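Computational Design of Enzyme (Synthetic construct, PDB 3TP4) is a computationally designed enzyme on a glycosyl hydrolase family 26 scaffold, probably meant to carry an activated serine in a catalytic triad. Local coordinates at residues A[9-14]-A[205-211]; A[236-240]-A[372-376]. One frame throughout, in Å; residues are numbered along the deposited sequence.

Interaction 1 (A[9-14]-A[205-211]); sequences VDADAT and RDVKGVS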
loop_
_atom_site.group_PDB
_atom_site.type_symbol
_atom_site.label_atom_id
_atom_site.label_comp_id
_atom_site.label_asym_id
_atom_site.label_seq_id
_atom_site.Cartn_x
_atom_site.Cartn_y
_atom_site.Cartn_z
ATOM N N VAL A 9 8.319 -9.676 1.346
ATOM C CA VAL A 9 7.358 -9.979 2.406
ATOM C C VAL A 9 6.800 -11.394 2.297
ATOM O O VAL A 9 6.697 -12.116 3.294
ATOM C CB VAL A 9 6.238 -8.922 2.435
ATOM C CG1 VAL A 9 5.054 -9.402 3.257
ATOM C CG2 VAL A 9 6.800 -7.606 3.013
ATOM N N ASP A 10 6.440 -11.789 1.083
ATOM C CA ASP A 10 5.950 -13.135 0.844
ATOM C C ASP A 10 7.070 -14.007 0.280
ATOM O O ASP A 10 7.352 -13.974 -0.926
ATOM C CB ASP A 10 4.748 -13.102 -0.100
ATOM C CG ASP A 10 4.322 -14.484 -0.554
ATOM O OD1 ASP A 10 4.676 -15.481 0.118
ATOM O OD2 ASP A 10 3.638 -14.573 -1.592
ATOM N N ALA A 11 7.709 -14.782 1.160
ATOM C CA ALA A 11 8.842 -15.617 0.754
ATOM C C ALA A 11 8.435 -16.687 -0.255
ATOM O O ALA A 11 9.295 -17.279 -0.913
ATOM C CB ALA A 11 9.519 -16.258 1.969
ATOM N N ASP A 12 7.131 -16.929 -0.369
ATOM C CA ASP A 12 6.595 -17.909 -1.314
ATOM C C ASP A 12 5.973 -17.271 -2.563
ATOM O O ASP A 12 5.243 -17.938 -3.298
ATOM C CB ASP A 12 5.528 -18.778 -0.636
ATOM C CG ASP A 12 6.109 -19.724 0.409
ATOM O OD1 ASP A 12 7.235 -20.229 0.214
ATOM O OD2 ASP A 12 5.432 -19.962 1.425
ATOM N N ALA A 13 6.239 -15.989 -2.793
ATOM C CA ALA A 13 5.682 -15.287 -3.950
ATOM C C ALA A 13 6.173 -15.907 -5.252
ATOM O O ALA A 13 7.267 -16.467 -5.318
ATOM C CB ALA A 13 6.044 -13.799 -3.919
ATOM N N THR A 14 5.361 -15.786 -6.288
ATOM C CA THR A 14 5.711 -16.333 -7.593
ATOM C C THR A 14 6.997 -15.728 -8.159
ATOM O O THR A 14 7.473 -14.680 -7.706
ATOM C CB THR A 14 4.570 -16.123 -8.599
ATOM O OG1 THR A 14 4.469 -14.734 -8.940
ATOM C CG2 THR A 14 3.250 -16.590 -8.005
ATOM N N ARG A 205 -1.723 -13.594 2.843
ATOM C CA ARG A 205 -0.591 -14.457 2.509
ATOM C C ARG A 205 -0.712 -15.837 3.157
ATOM O O ARG A 205 -0.652 -16.863 2.482
ATOM C CB ARG A 205 0.731 -13.809 2.932
ATOM C CG ARG A 205 1.975 -14.697 2.751
ATOM C CD ARG A 205 3.203 -14.115 3.476
ATOM N NE ARG A 205 2.995 -14.069 4.932
ATOM C CZ ARG A 205 3.634 -13.253 5.775
ATOM N NH1 ARG A 205 4.556 -12.400 5.338
ATOM N NH2 ARG A 205 3.350 -13.290 7.073
ATOM N N ASP A 206 -0.891 -15.859 4.471
ATOM C CA ASP A 206 -0.785 -17.116 5.207
ATOM C C ASP A 206 -2.102 -17.863 5.233
ATOM O O ASP A 206 -2.128 -19.091 5.205
ATOM C CB ASP A 206 -0.327 -16.863 6.642
ATOM C CG ASP A 206 1.012 -16.158 6.715
ATOM O OD1 ASP A 206 1.894 -16.457 5.889
ATOM O OD2 ASP A 206 1.186 -15.305 7.603
ATOM N N VAL A 207 -3.196 -17.124 5.334
ATOM C CA VAL A 207 -4.504 -17.752 5.405
ATOM C C VAL A 207 -5.076 -18.051 4.012
ATOM O O VAL A 207 -5.584 -19.138 3.780
ATOM C CB VAL A 207 -5.507 -16.928 6.242
ATOM C CG1 VAL A 207 -6.901 -17.540 6.145
ATOM C CG2 VAL A 207 -5.054 -16.850 7.724
ATOM N N LYS A 208 -4.984 -17.100 3.084
ATOM C CA LYS A 208 -5.579 -17.302 1.757
ATOM C C LYS A 208 -4.601 -17.831 0.703
ATOM O O LYS A 208 -5.017 -18.325 -0.343
ATOM C CB LYS A 208 -6.239 -16.010 1.261
ATOM C CG LYS A 208 -7.268 -15.440 2.222
ATOM C CD LYS A 208 -8.434 -16.404 2.449
ATOM C CE LYS A 208 -9.250 -16.592 1.173
ATOM N NZ LYS A 208 -10.570 -17.223 1.459
ATOM N N GLY A 209 -3.305 -17.719 0.965
ATOM C CA GLY A 209 -2.311 -18.220 0.029
ATOM C C GLY A 209 -2.028 -17.315 -1.161
ATOM O O GLY A 209 -1.530 -17.772 -2.193
ATOM N N VAL A 210 -2.336 -16.028 -1.030
ATOM C CA VAL A 210 -2.025 -15.075 -2.089
ATOM C C VAL A 210 -0.524 -15.065 -2.335
ATOM O O VAL A 210 0.265 -14.940 -1.399
ATOM C CB VAL A 210 -2.507 -13.651 -1.738
ATOM C CG1 VAL A 210 -1.960 -12.626 -2.743
ATOM C CG2 VAL A 210 -4.019 -13.611 -1.689
ATOM N N SER A 211 -0.124 -15.205 -3.596
ATOM C CA SER A 211 1.290 -15.326 -3.910
ATOM C C SER A 211 1.767 -14.321 -4.957
ATOM O O SER A 211 2.929 -14.352 -5.357
ATOM C CB SER A 211 1.616 -16.754 -4.374
ATOM O OG SER A 211 0.956 -17.042 -5.595
#
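Arg205, near the C-terminal end of helix 190-207, lays its side chain past the carboxylate of Asp10 to the carbonyl O of Val9. Arg205 NH1 donates to Val9 O (3.0 Å), close to the guanidinium plane, while Arg205 CG lies 3.9 Å from Asp10 OD1. NE and NH2 of Arg205 turn to the carboxylate of Asp206, which also pairs with Arg396. Asp12 N donates to Asp10 OD1 (2.9 Å) in an Asx turn, inside a type I turn from Asp10 to Ala13. This fold-back brings Ala13 within 4.4 Å of Ser211, CA to CA. Beyond Gly209, which leaves the helix with positive phi, the chain heads for barrel strand 213-217. Here Ser211 O accepts from Thr14 N (3.0 Å) and touches Ala13 CA (3.2 Å). Thr14 sits at the N-cap position of helix 15-27, so two loops of the TIM barrel meet where one helix ends and another starts. Both bonds end on main-chain carbonyls, and one, given by a backbone N, rests on no side chain.

Interaction 2 (A[236-240]-A[372-376]); sequences GDAFV and QPVVH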
loop_
_atom_site.group_PDB
_atom_site.type_symbol
_atom_site.label_atom_id
_atom_site.label_comp_id
_atom_site.label_asym_id
_atom_site.label_seq_id
_atom_site.Cartn_x
_atom_site.Cartn_y
_atom_site.Cartn_z
ATOM N N GLY A 236 6.391 -2.489 9.808
ATOM C CA GLY A 236 7.558 -3.309 10.103
ATOM C C GLY A 236 8.190 -3.934 8.870
ATOM O O GLY A 236 7.512 -4.164 7.868
ATOM N N ASP A 237 9.483 -4.240 8.961
ATOM C CA ASP A 237 10.233 -4.804 7.840
ATOM C C ASP A 237 9.662 -6.115 7.305
ATOM O O ASP A 237 9.759 -6.394 6.109
ATOM C CB ASP A 237 11.694 -5.035 8.224
ATOM C CG ASP A 237 12.407 -3.758 8.628
ATOM O OD1 ASP A 237 11.883 -2.654 8.374
ATOM O OD2 ASP A 237 13.511 -3.867 9.192
ATOM N N ALA A 238 9.074 -6.927 8.176
ATOM C CA ALA A 238 8.533 -8.214 7.737
ATOM C C ALA A 238 7.220 -8.056 6.984
ATOM O O ALA A 238 6.645 -9.038 6.521
ATOM C CB ALA A 238 8.331 -9.145 8.937
ATOM N N PHE A 239 6.741 -6.822 6.864
ATOM C CA PHE A 239 5.385 -6.591 6.358
ATOM C C PHE A 239 5.269 -5.665 5.149
ATOM O O PHE A 239 4.225 -5.631 4.500
ATOM C CB PHE A 239 4.493 -6.072 7.493
ATOM C CG PHE A 239 4.341 -7.052 8.615
ATOM C CD1 PHE A 239 3.427 -8.082 8.520
ATOM C CD2 PHE A 239 5.141 -6.965 9.744
ATOM C CE1 PHE A 239 3.293 -9.018 9.540
ATOM C CE2 PHE A 239 5.013 -7.889 10.777
ATOM C CZ PHE A 239 4.077 -8.917 10.671
ATOM N N VAL A 240 6.331 -4.924 4.853
ATOM C CA VAL A 240 6.309 -3.925 3.782
ATOM C C VAL A 240 7.410 -4.186 2.745
ATOM O O VAL A 240 8.571 -4.373 3.117
ATOM C CB VAL A 240 6.530 -2.509 4.359
ATOM C CG1 VAL A 240 6.586 -1.470 3.234
ATOM C CG2 VAL A 240 5.427 -2.159 5.370
ATOM N N GLN A 372 11.516 -13.685 7.654
ATOM C CA GLN A 372 12.061 -13.372 8.971
ATOM C C GLN A 372 11.072 -13.764 10.068
ATOM O O GLN A 372 9.887 -13.440 9.989
ATOM C CB GLN A 372 12.509 -11.903 9.087
ATOM C CG GLN A 372 11.414 -10.854 8.897
ATOM C CD GLN A 372 11.973 -9.428 8.723
ATOM O OE1 GLN A 372 11.996 -8.886 7.607
ATOM N NE2 GLN A 372 12.417 -8.819 9.830
ATOM N N PRO A 373 11.549 -14.502 11.078
ATOM C CA PRO A 373 10.661 -14.815 12.207
ATOM C C PRO A 373 10.144 -13.513 12.837
ATOM O O PRO A 373 10.897 -12.552 12.973
ATOM C CB PRO A 373 11.580 -15.562 13.173
ATOM C CG PRO A 373 12.625 -16.184 12.280
ATOM C CD PRO A 373 12.862 -15.161 11.198
ATOM N N VAL A 374 8.865 -13.476 13.191
ATOM C CA VAL A 374 8.278 -12.274 13.775
ATOM C C VAL A 374 7.271 -12.634 14.872
ATOM O O VAL A 374 6.581 -13.647 14.781
ATOM C CB VAL A 374 7.602 -11.406 12.675
ATOM C CG1 VAL A 374 6.437 -12.155 12.033
ATOM C CG2 VAL A 374 7.151 -10.072 13.240
ATOM N N VAL A 375 7.213 -11.829 15.928
ATOM C CA VAL A 375 6.160 -11.984 16.918
ATOM C C VAL A 375 5.477 -10.635 17.134
ATOM O O VAL A 375 6.133 -9.596 17.253
ATOM C CB VAL A 375 6.652 -12.628 18.252
ATOM C CG1 VAL A 375 7.755 -11.789 18.923
ATOM C CG2 VAL A 375 5.482 -12.845 19.219
ATOM N N HIS A 376 4.153 -10.644 17.136
ATOM C CA HIS A 376 3.419 -9.441 17.506
ATOM C C HIS A 376 2.110 -9.796 18.205
ATOM O O HIS A 376 1.542 -10.874 18.004
ATOM C CB HIS A 376 3.185 -8.511 16.298
ATOM C CG HIS A 376 2.411 -9.140 15.186
ATOM N ND1 HIS A 376 1.086 -8.851 14.945
ATOM C CD2 HIS A 376 2.787 -10.021 14.225
ATOM C CE1 HIS A 376 0.672 -9.540 13.894
ATOM N NE2 HIS A 376 1.686 -10.254 13.438
#
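Asp237, in the loop leading to barrel strand 242-249, sets its backbone C 3.6 Å from Gln372 OE1, while its carboxylate is held by Tyr234 and Lys274. Ala238 follows, its CB directed at the opposite segment and resting 3.5 Å from Gln372 CG and 4.4 Å from Val374 CB; the aliphatic part of the exposed glutamine thus lies over the small methyl. The partner segment enters strand 374-379, an outermost strand of the C-terminal Ig-like sheet, so the contact joins the TIM barrel to the β-domain. In this strand Val374 and His376 direct CB toward the loop, and Val375 between them points away, against strands 391-398 and 456-466. Phe239 reaches furthest across: CE2 meets Val374 CG2 at 3.9 Å, and the ring presents its edge to the face of His376 in an offset T-shaped pair, centroids 5.5 Å apart and planes at 90°. His376 is itself bound through ND1 to Glu195 and through NE2 to Glu202, both on helix 190-207, which also packs against Phe239.

Overall arrangement
The centres of both contacts lie about 16 Å from the centre of the chain; both contacts are partly buried and share helix 190-207. Interaction 1 uses its C-terminal end and stays within the barrel domain; in interaction 2 the helix supplies outside partners where barrel meets Ig-like domain. The chemistry differs accordingly: interaction 1 is polar, with two hydrogen bonds to main-chain oxygens, whereas interaction 2 joins its segments through apolar and aromatic side chains and the aliphatic part of Gln372 against Ala238. Their centres are 14 Å apart, and they touch through Val9, whose CG2 lies 3.3 Å from Phe239 C and from Val240 N. Each contact also has an ionic or hydrogen-bonded tie between barrel and Ig-like domain.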